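Local coordinates for protein RNA-dependent RNA Polymerase (Bombyx mori cytoplasmic polyhedrosis virus, PDB 6TZ0) that synthesises RNA on an RNA template, probably transcribing the double-stranded viral genome into plus strands and making complementary minus strands during replication, at residues 1022-1027 with 1198-1203; 1029-1034 with 1159-1164; 1155-1160 with 1181-1186. All coordinates share one frame; numbering follows the deposited sequence.

Interaction 1 (1022-1027 with 1198-1203); sequences YEFEVE and LGMVLH
Glu-1023 and Glu-1025 pair with Val-1201 and Gly-1199 through four backbone hydrogen bonds, so that strands 1022-1027 and 1198-1202 run antiparallel, their axes 148° apart in direction. The bond from Glu-1025 N to Gly-1199 O is nearly straight at 2.7 Å, and Glu-1023 N reaches Val-1201 O at 3.1 Å. On the face carrying Phe-1024, the ring and the Met-1200 side chain lie side by side and point the same way. Met-1200 starts with CG anti to the backbone N (chi1 -172°), which sets CG 3.8 Å from Phe-1024 CE1. SD follows to 4.7 Å from the centre of the Phe-1024 ring, an oblique Met-aromatic contact. Leu-1198 CD2 meets Val-1026 CG2 at 4.0 Å. On the other face, Glu-1025 crosses Val-1201 at about a right angle, with its OE2 4.0 Å from Val-1201 CG1, while Val-1201 CG2 packs on Glu-1023 CB. Helix 1174-1188 covers the side of the sheet that carries Phe-1024, and its His-1185 stacks on the Phe-1024 ring; helix 881-886 touches Glu-1023 and Val-1201 on the other. This is regular antiparallel pairing at the edge of a mixed three-stranded sheet in the C-terminal region, away from the nucleotide- and magnesium-binding sites.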
loop_
_atom_site.group_PDB
_atom_site.type_symbol
_atom_site.label_atom_id
_atom_site.label_comp_id
_atom_site.label_asym_id
_atom_site.label_seq_id
_atom_site.Cartn_x
_atom_site.Cartn_y
_atom_site.Cartn_z
ATOM N N TYR A 1022 -10.686 44.936 -15.937
ATOM C CA TYR A 1022 -10.377 44.779 -17.348
ATOM C C TYR A 1022 -11.552 44.115 -18.045
ATOM O O TYR A 1022 -12.231 43.264 -17.470
ATOM C CB TYR A 1022 -9.086 43.974 -17.556
ATOM C CG TYR A 1022 -9.090 42.555 -17.039
ATOM C CD1 TYR A 1022 -8.714 42.269 -15.741
ATOM C CD2 TYR A 1022 -9.421 41.497 -17.868
ATOM C CE1 TYR A 1022 -8.704 40.977 -15.270
ATOM C CE2 TYR A 1022 -9.419 40.207 -17.408
ATOM C CZ TYR A 1022 -9.054 39.952 -16.115
ATOM O OH TYR A 1022 -9.050 38.656 -15.670
ATOM N N GLU A 1023 -11.789 44.509 -19.294
ATOM C CA GLU A 1023 -12.885 43.960 -20.075
ATOM C C GLU A 1023 -12.457 43.700 -21.509
ATOM O O GLU A 1023 -11.363 44.066 -21.939
ATOM C CB GLU A 1023 -14.120 44.863 -20.043
ATOM C CG GLU A 1023 -14.989 44.601 -18.843
ATOM C CD GLU A 1023 -15.646 43.233 -18.930
ATOM O OE1 GLU A 1023 -16.000 42.816 -20.054
ATOM O OE2 GLU A 1023 -15.785 42.559 -17.890
ATOM N N PHE A 1024 -13.356 43.054 -22.245
ATOM C CA PHE A 1024 -13.080 42.529 -23.574
ATOM C C PHE A 1024 -14.259 42.843 -24.473
ATOM O O PHE A 1024 -15.381 42.408 -24.200
ATOM C CB PHE A 1024 -12.835 41.019 -23.524
ATOM C CG PHE A 1024 -11.552 40.642 -22.867
ATOM C CD1 PHE A 1024 -10.375 40.604 -23.589
ATOM C CD2 PHE A 1024 -11.512 40.368 -21.513
ATOM C CE1 PHE A 1024 -9.189 40.267 -22.979
ATOM C CE2 PHE A 1024 -10.329 40.037 -20.898
ATOM C CZ PHE A 1024 -9.168 39.987 -21.629
ATOM N N GLU A 1025 -14.005 43.581 -25.542
ATOM C CA GLU A 1025 -15.034 43.942 -26.498
ATOM C C GLU A 1025 -14.947 43.030 -27.709
ATOM O O GLU A 1025 -13.868 42.562 -28.077
ATOM C CB GLU A 1025 -14.897 45.404 -26.919
ATOM C CG GLU A 1025 -15.125 46.370 -25.783
ATOM C CD GLU A 1025 -15.003 47.810 -26.214
ATOM O OE1 GLU A 1025 -14.634 48.051 -27.382
ATOM O OE2 GLU A 1025 -15.272 48.705 -25.386
ATOM N N VAL A 1026 -16.090 42.785 -28.332
ATOM C CA VAL A 1026 -16.185 41.831 -29.426
ATOM C C VAL A 1026 -16.078 42.579 -30.748
ATOM O O VAL A 1026 -16.890 43.463 -31.040
ATOM C CB VAL A 1026 -17.494 41.034 -29.348
ATOM C CG1 VAL A 1026 -17.620 40.106 -30.535
ATOM C CG2 VAL A 1026 -17.553 40.260 -28.049
ATOM N N GLU A 1027 -15.077 42.226 -31.542
ATOM C CA GLU A 1027 -14.917 42.760 -32.882
ATOM C C GLU A 1027 -15.647 41.876 -33.885
ATOM O O GLU A 1027 -16.028 40.744 -33.593
ATOM C CB GLU A 1027 -13.437 42.859 -33.243
ATOM C CG GLU A 1027 -12.664 43.902 -32.463
ATOM C CD GLU A 1027 -11.189 43.900 -32.812
ATOM O OE1 GLU A 1027 -10.748 42.962 -33.504
ATOM O OE2 GLU A 1027 -10.473 44.843 -32.420
ATOM N N LEU A 1198 -11.332 39.392 -29.904
ATOM C CA LEU A 1198 -11.587 40.275 -28.778
ATOM C C LEU A 1198 -10.636 41.463 -28.782
ATOM O O LEU A 1198 -9.535 41.412 -29.331
ATOM C CB LEU A 1198 -11.460 39.516 -27.459
ATOM C CG LEU A 1198 -12.497 38.416 -27.258
ATOM C CD1 LEU A 1198 -12.231 37.657 -25.976
ATOM C CD2 LEU A 1198 -13.887 39.006 -27.259
ATOM N N GLY A 1199 -11.087 42.546 -28.156
ATOM C CA GLY A 1199 -10.268 43.719 -27.934
ATOM C C GLY A 1199 -10.307 44.123 -26.476
ATOM O O GLY A 1199 -11.387 44.312 -25.915
ATOM N N MET A 1200 -9.145 44.252 -25.848
ATOM C CA MET A 1200 -9.070 44.439 -24.407
ATOM C C MET A 1200 -9.021 45.922 -24.062
ATOM O O MET A 1200 -8.248 46.678 -24.653
ATOM C CB MET A 1200 -7.843 43.725 -23.839
ATOM C CG MET A 1200 -7.789 43.698 -22.322
ATOM S SD MET A 1200 -6.381 42.780 -21.679
ATOM C CE MET A 1200 -5.074 43.956 -21.970
ATOM N N VAL A 1201 -9.848 46.328 -23.103
ATOM C CA VAL A 1201 -9.823 47.676 -22.554
ATOM C C VAL A 1201 -9.418 47.588 -21.089
ATOM O O VAL A 1201 -9.756 46.622 -20.397
ATOM C CB VAL A 1201 -11.178 48.396 -22.729
ATOM C CG1 VAL A 1201 -11.441 48.645 -24.194
ATOM C CG2 VAL A 1201 -12.308 47.569 -22.165
ATOM N N LEU A 1202 -8.662 48.579 -20.630
ATOM C CA LEU A 1202 -8.130 48.591 -19.279
ATOM C C LEU A 1202 -8.583 49.846 -18.552
ATOM O O LEU A 1202 -9.054 50.809 -19.157
ATOM C CB LEU A 1202 -6.600 48.519 -19.279
ATOM C CG LEU A 1202 -5.985 47.238 -19.842
ATOM C CD1 LEU A 1202 -4.480 47.317 -19.854
ATOM C CD2 LEU A 1202 -6.430 46.035 -19.053
ATOM N N HIS A 1203 -8.437 49.815 -17.239
ATOM C CA HIS A 1203 -8.774 50.882 -16.314
ATOM C C HIS A 1203 -7.530 51.714 -16.020
ATOM O O HIS A 1203 -6.431 51.163 -15.928
ATOM C CB HIS A 1203 -9.349 50.287 -15.030
ATOM C CG HIS A 1203 -9.920 51.287 -14.073
ATOM N ND1 HIS A 1203 -9.232 51.738 -12.973
ATOM C CD2 HIS A 1203 -11.112 51.928 -14.055
ATOM C CE1 HIS A 1203 -9.974 52.608 -12.313
ATOM N NE2 HIS A 1203 -11.121 52.742 -12.950
#

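Interaction 2 (1029-1034 with 1159-1164)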
loop_
_atom_site.group_PDB
_atom_site.type_symbol
_atom_site.label_atom_id
_atom_site.label_comp_id
_atom_site.label_asym_id
_atom_site.label_seq_id
_atom_site.Cartn_x
_atom_site.Cartn_y
_atom_site.Cartn_z
ATOM N N VAL A 1029 -14.251 40.755 -36.566
ATOM C CA VAL A 1029 -13.243 39.935 -37.221
ATOM C C VAL A 1029 -13.310 38.539 -36.620
ATOM O O VAL A 1029 -13.193 38.376 -35.401
ATOM C CB VAL A 1029 -11.841 40.541 -37.060
ATOM C CG1 VAL A 1029 -10.790 39.614 -37.635
ATOM C CG2 VAL A 1029 -11.775 41.895 -37.726
ATOM N N THR A 1030 -13.507 37.533 -37.467
ATOM C CA THR A 1030 -13.525 36.147 -37.025
ATOM C C THR A 1030 -12.102 35.612 -36.995
ATOM O O THR A 1030 -11.356 35.768 -37.964
ATOM C CB THR A 1030 -14.389 35.285 -37.944
ATOM O OG1 THR A 1030 -13.835 35.289 -39.262
ATOM C CG2 THR A 1030 -15.799 35.821 -38.001
ATOM N N VAL A 1031 -11.720 35.006 -35.873
ATOM C CA VAL A 1031 -10.394 34.417 -35.780
ATOM C C VAL A 1031 -10.338 33.136 -36.602
ATOM O O VAL A 1031 -11.356 32.498 -36.896
ATOM C CB VAL A 1031 -10.009 34.150 -34.316
ATOM C CG1 VAL A 1031 -9.952 35.441 -33.544
ATOM C CG2 VAL A 1031 -10.986 33.197 -33.676
ATOM N N ASP A 1032 -9.128 32.766 -36.994
ATOM C CA ASP A 1032 -8.932 31.491 -37.657
ATOM C C ASP A 1032 -8.806 30.366 -36.638
ATOM O O ASP A 1032 -8.298 30.546 -35.529
ATOM C CB ASP A 1032 -7.702 31.530 -38.565
ATOM C CG ASP A 1032 -6.466 32.039 -37.859
ATOM O OD1 ASP A 1032 -6.578 32.538 -36.720
ATOM O OD2 ASP A 1032 -5.369 31.931 -38.441
ATOM N N LEU A 1033 -9.289 29.201 -37.025
ATOM C CA LEU A 1033 -9.222 28.026 -36.180
ATOM C C LEU A 1033 -7.892 27.321 -36.408
ATOM O O LEU A 1033 -7.219 27.536 -37.417
ATOM C CB LEU A 1033 -10.398 27.092 -36.478
ATOM C CG LEU A 1033 -11.791 27.337 -35.873
ATOM C CD1 LEU A 1033 -12.483 28.569 -36.400
ATOM C CD2 LEU A 1033 -12.674 26.137 -36.142
ATOM N N LEU A 1034 -7.494 26.501 -35.437
ATOM C CA LEU A 1034 -6.319 25.665 -35.608
ATOM C C LEU A 1034 -6.570 24.639 -36.712
ATOM O O LEU A 1034 -7.713 24.255 -36.956
ATOM C CB LEU A 1034 -5.964 24.944 -34.307
ATOM C CG LEU A 1034 -5.003 25.558 -33.282
ATOM C CD1 LEU A 1034 -3.647 25.781 -33.904
ATOM C CD2 LEU A 1034 -5.500 26.829 -32.695
ATOM N N GLU A 1159 -2.665 34.760 -26.967
ATOM C CA GLU A 1159 -2.251 36.080 -27.427
ATOM C C GLU A 1159 -2.609 36.315 -28.885
ATOM O O GLU A 1159 -2.612 37.466 -29.330
ATOM C CB GLU A 1159 -0.749 36.297 -27.211
ATOM C CG GLU A 1159 0.199 35.510 -28.106
ATOM C CD GLU A 1159 0.699 36.296 -29.311
ATOM O OE1 GLU A 1159 0.642 37.544 -29.285
ATOM O OE2 GLU A 1159 1.164 35.661 -30.283
ATOM N N ARG A 1160 -2.920 35.261 -29.636
ATOM C CA ARG A 1160 -3.316 35.441 -31.022
ATOM C C ARG A 1160 -4.787 35.806 -31.147
ATOM O O ARG A 1160 -5.232 36.165 -32.241
ATOM C CB ARG A 1160 -3.000 34.168 -31.820
ATOM C CG ARG A 1160 -3.959 32.997 -31.660
ATOM C CD ARG A 1160 -4.806 32.889 -32.917
ATOM N NE ARG A 1160 -5.873 31.907 -32.851
ATOM C CZ ARG A 1160 -5.776 30.664 -33.289
ATOM N NH1 ARG A 1160 -4.643 30.237 -33.820
ATOM N NH2 ARG A 1160 -6.816 29.853 -33.198
ATOM N N LEU A 1161 -5.545 35.730 -30.055
ATOM C CA LEU A 1161 -6.993 35.862 -30.090
ATOM C C LEU A 1161 -7.497 37.235 -29.678
ATOM O O LEU A 1161 -8.641 37.571 -29.993
ATOM C CB LEU A 1161 -7.626 34.811 -29.174
ATOM C CG LEU A 1161 -7.483 33.361 -29.617
ATOM C CD1 LEU A 1161 -7.937 32.436 -28.516
ATOM C CD2 LEU A 1161 -8.315 33.142 -30.856
ATOM N N VAL A 1162 -6.687 38.024 -28.976
ATOM C CA VAL A 1162 -7.117 39.280 -28.373
ATOM C C VAL A 1162 -6.195 40.392 -28.854
ATOM O O VAL A 1162 -4.969 40.267 -28.764
ATOM C CB VAL A 1162 -7.119 39.193 -26.834
ATOM C CG1 VAL A 1162 -7.450 40.537 -26.213
ATOM C CG2 VAL A 1162 -8.111 38.148 -26.363
ATOM N N ARG A 1163 -6.783 41.473 -29.360
ATOM C CA ARG A 1163 -6.024 42.636 -29.796
ATOM C C ARG A 1163 -5.848 43.592 -28.625
ATOM O O ARG A 1163 -6.821 44.181 -28.147
ATOM C CB ARG A 1163 -6.723 43.331 -30.963
ATOM C CG ARG A 1163 -5.941 44.499 -31.515
ATOM C CD ARG A 1163 -6.567 45.073 -32.776
ATOM N NE ARG A 1163 -7.851 45.731 -32.554
ATOM C CZ ARG A 1163 -7.987 46.999 -32.180
ATOM N NH1 ARG A 1163 -6.916 47.750 -31.974
ATOM N NH2 ARG A 1163 -9.196 47.516 -32.013
ATOM N N ILE A 1164 -4.616 43.741 -28.168
ATOM C CA ILE A 1164 -4.271 44.629 -27.062
ATOM C C ILE A 1164 -3.556 45.840 -27.643
ATOM O O ILE A 1164 -2.557 45.669 -28.350
ATOM C CB ILE A 1164 -3.385 43.924 -26.022
ATOM C CG1 ILE A 1164 -4.131 42.741 -25.415
ATOM C CG2 ILE A 1164 -2.963 44.891 -24.939
ATOM C CD1 ILE A 1164 -3.247 41.805 -24.655
#
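Val-1031 opens the contact, packing both methyls on a single methyl of Leu-1161: CG1 and CG2 each lie 3.9 Å from Leu-1161 CD2, and the two side chains cross at about a right angle. At Asp-1032 the backbone and the side chain both approach the guanidinium of Arg-1160. Asp-1032 O sits over one face, 2.8 Å from Arg-1160 NH2, but at an angle too poor for a hydrogen bond. Asp-1032 OD1 stands over the same face, 4.0 Å from Arg-1160 NE, with the carboxylate turned 47° against the guanidinium. This is a long salt bridge in which no N-H points at the oxygen, so the attraction probably rests on charge alone. Leu-1033 turns its side chain away, and Leu-1034 then brings CD2 obliquely against the same guanidinium, near NH2. The contact lies at the surface. Val-1031 and Leu-1161 both touch Leu-1061 of helix 1054-1062, and Leu-1161 also reaches Ile-1186 of helix 1174-1188. Val-1031 is bonded through its backbone to Gly-1195, just before strand 1196-1202, and Leu-1161 to Leu-1198 within it; the two segments thus lie beside both helices and the middle strand of the small sheet.

Interaction 3 (1155-1160 with 1181-1186); sequences PVSAER and FSYLHI
Tyr-1183 holds CG anti to its backbone N (chi1 177°), and chi2 of 72° turns the ring so that one face receives the backbone of Pro-1155. Pro-1155 CA stands 3.9 Å from the centre of the Tyr-1183 ring and 24° off its normal, displaced toward the rim on the side of CG, which makes a CH-pi contact over the face. The pyrrolidine ring continues the packing: Pro-1155 CB lies 3.9 Å from Tyr-1183 CB, and its CG approaches Tyr-1183 CD2. Ala-1158 points its methyl at the helix, near the plane of the Tyr-1183 ring at its edge. Three residues of helix 1174-1188 line the side of this CB that faces the helix, with Ser-1182 OG at 3.7 Å from Ala-1158 CB, Tyr-1183 CB at 4.0 Å and Ile-1186 CD1 at 4.1 Å. Ser-1157 OG comes obliquely to Tyr-1183 CE1, also at 4.0 Å. Leu-1062 of helix 1054-1062 touches Ala-1158, Tyr-1183 and Ile-1186, adding a third element to the packing of the 3-10 segment 1155-1158 on helix 1174-1188. No hydrogen bond joins the two segments. The polar ends are served by nearby backbone oxygens: Tyr-1183 OH by Ser-1152 O, Ser-1157 OG by Asn-1154 O and Ser-1182 OG by Asn-1179 O. With these hydroxyls satisfied, the buried interface can rest on van der Waals packing and the CH-pi contact.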
loop_
_atom_site.group_PDB
_atom_site.type_symbol
_atom_site.label_atom_id
_atom_site.label_comp_id
_atom_site.label_asym_id
_atom_site.label_seq_id
_atom_site.Cartn_x
_atom_site.Cartn_y
_atom_site.Cartn_z
ATOM N N PRO A 1155 -0.765 30.394 -20.787
ATOM C CA PRO A 1155 -1.548 31.582 -21.155
ATOM C C PRO A 1155 -1.077 32.279 -22.420
ATOM O O PRO A 1155 -1.789 33.161 -22.912
ATOM C CB PRO A 1155 -1.379 32.494 -19.937
ATOM C CG PRO A 1155 -1.050 31.574 -18.824
ATOM C CD PRO A 1155 -0.221 30.502 -19.427
ATOM N N VAL A 1156 0.094 31.926 -22.955
ATOM C CA VAL A 1156 0.605 32.548 -24.169
ATOM C C VAL A 1156 -0.196 32.095 -25.388
ATOM O O VAL A 1156 -0.259 32.809 -26.393
ATOM C CB VAL A 1156 2.116 32.235 -24.274
ATOM C CG1 VAL A 1156 2.778 32.887 -25.484
ATOM C CG2 VAL A 1156 2.828 32.678 -23.008
ATOM N N SER A 1157 -0.890 30.961 -25.295
ATOM C CA SER A 1157 -1.688 30.455 -26.404
ATOM C C SER A 1157 -2.914 31.306 -26.718
ATOM O O SER A 1157 -3.566 31.061 -27.738
ATOM C CB SER A 1157 -2.131 29.026 -26.110
ATOM O OG SER A 1157 -3.030 28.995 -25.020
ATOM N N ALA A 1158 -3.243 32.291 -25.888
ATOM C CA ALA A 1158 -4.363 33.180 -26.136
ATOM C C ALA A 1158 -3.956 34.529 -26.708
ATOM O O ALA A 1158 -4.829 35.373 -26.923
ATOM C CB ALA A 1158 -5.150 33.405 -24.847
ATOM N N GLU A 1159 -2.665 34.760 -26.967
ATOM C CA GLU A 1159 -2.251 36.080 -27.427
ATOM C C GLU A 1159 -2.609 36.315 -28.885
ATOM O O GLU A 1159 -2.612 37.466 -29.330
ATOM C CB GLU A 1159 -0.749 36.297 -27.211
ATOM C CG GLU A 1159 0.199 35.510 -28.106
ATOM C CD GLU A 1159 0.699 36.296 -29.311
ATOM O OE1 GLU A 1159 0.642 37.544 -29.285
ATOM O OE2 GLU A 1159 1.164 35.661 -30.283
ATOM N N ARG A 1160 -2.920 35.261 -29.636
ATOM C CA ARG A 1160 -3.316 35.441 -31.022
ATOM C C ARG A 1160 -4.787 35.806 -31.147
ATOM O O ARG A 1160 -5.232 36.165 -32.241
ATOM C CB ARG A 1160 -3.000 34.168 -31.820
ATOM C CG ARG A 1160 -3.959 32.997 -31.660
ATOM C CD ARG A 1160 -4.806 32.889 -32.917
ATOM N NE ARG A 1160 -5.873 31.907 -32.851
ATOM C CZ ARG A 1160 -5.776 30.664 -33.289
ATOM N NH1 ARG A 1160 -4.643 30.237 -33.820
ATOM N NH2 ARG A 1160 -6.816 29.853 -33.198
ATOM N N PHE A 1181 -4.815 37.569 -18.436
ATOM C CA PHE A 1181 -6.146 38.179 -18.533
ATOM C C PHE A 1181 -6.951 37.591 -19.682
ATOM O O PHE A 1181 -8.074 37.099 -19.488
ATOM C CB PHE A 1181 -6.035 39.690 -18.739
ATOM C CG PHE A 1181 -5.631 40.460 -17.524
ATOM C CD1 PHE A 1181 -5.537 39.858 -16.283
ATOM C CD2 PHE A 1181 -5.396 41.817 -17.626
ATOM C CE1 PHE A 1181 -5.180 40.590 -15.178
ATOM C CE2 PHE A 1181 -5.048 42.554 -16.526
ATOM C CZ PHE A 1181 -4.948 41.939 -15.297
ATOM N N SER A 1182 -6.360 37.592 -20.876
ATOM C CA SER A 1182 -7.034 37.070 -22.059
ATOM C C SER A 1182 -7.292 35.570 -21.955
ATOM O O SER A 1182 -8.373 35.099 -22.320
ATOM C CB SER A 1182 -6.202 37.399 -23.290
ATOM O OG SER A 1182 -4.950 36.753 -23.220
ATOM N N TYR A 1183 -6.336 34.816 -21.408
ATOM C CA TYR A 1183 -6.454 33.361 -21.328
ATOM C C TYR A 1183 -7.564 32.936 -20.379
ATOM O O TYR A 1183 -8.400 32.087 -20.721
ATOM C CB TYR A 1183 -5.112 32.780 -20.889
ATOM C CG TYR A 1183 -5.080 31.289 -20.682
ATOM C CD1 TYR A 1183 -5.127 30.421 -21.759
ATOM C CD2 TYR A 1183 -4.942 30.753 -19.413
ATOM C CE1 TYR A 1183 -5.077 29.066 -21.576
ATOM C CE2 TYR A 1183 -4.891 29.401 -19.219
ATOM C CZ TYR A 1183 -4.957 28.563 -20.304
ATOM O OH TYR A 1183 -4.905 27.206 -20.116
ATOM N N LEU A 1184 -7.591 33.527 -19.184
ATOM C CA LEU A 1184 -8.625 33.199 -18.214
ATOM C C LEU A 1184 -9.998 33.683 -18.657
ATOM O O LEU A 1184 -10.997 33.012 -18.377
ATOM C CB LEU A 1184 -8.258 33.779 -16.851
ATOM C CG LEU A 1184 -7.432 32.945 -15.870
ATOM C CD1 LEU A 1184 -6.055 32.620 -16.369
ATOM C CD2 LEU A 1184 -7.304 33.744 -14.616
ATOM N N HIS A 1185 -10.075 34.814 -19.371
ATOM C CA HIS A 1185 -11.374 35.239 -19.885
ATOM C C HIS A 1185 -11.878 34.321 -20.988
ATOM O O HIS A 1185 -13.083 34.066 -21.080
ATOM C CB HIS A 1185 -11.309 36.672 -20.395
ATOM C CG HIS A 1185 -12.616 37.178 -20.919
ATOM N ND1 HIS A 1185 -12.984 37.054 -22.240
ATOM C CD2 HIS A 1185 -13.653 37.786 -20.298
ATOM C CE1 HIS A 1185 -14.182 37.580 -22.415
ATOM N NE2 HIS A 1185 -14.611 38.028 -21.250
ATOM N N ILE A 1186 -10.983 33.826 -21.840
ATOM C CA ILE A 1186 -11.429 32.969 -22.927
ATOM C C ILE A 1186 -11.846 31.598 -22.403
ATOM O O ILE A 1186 -12.866 31.054 -22.835
ATOM C CB ILE A 1186 -10.350 32.896 -24.020
ATOM C CG1 ILE A 1186 -10.286 34.239 -24.740
ATOM C CG2 ILE A 1186 -10.656 31.825 -25.037
ATOM C CD1 ILE A 1186 -9.058 34.429 -25.567
#

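Overall arrangement
The three contacts form one compact region of the C-terminal part of the polymerase. The centres of interaction 1 and interaction 2 are about 13 Å apart, and those of interaction 2 and interaction 3 about 10 Å. Interaction 1 closes a long loop within which the other two are nested. Segment 1159-1164 continues directly from 1155-1160, so interactions 2 and 3 join there; helix 1174-1188 follows before strand 1196-1202 returns to interaction 1. That strand lies between 1022-1027 and 1162-1163, and Glu-1027 OE2 bridges to Arg-1163 NE across it. Residues distant in sequence thus build a small sheet with a helix packed on it, away from the magnesium-binding sites of the polymerase domain.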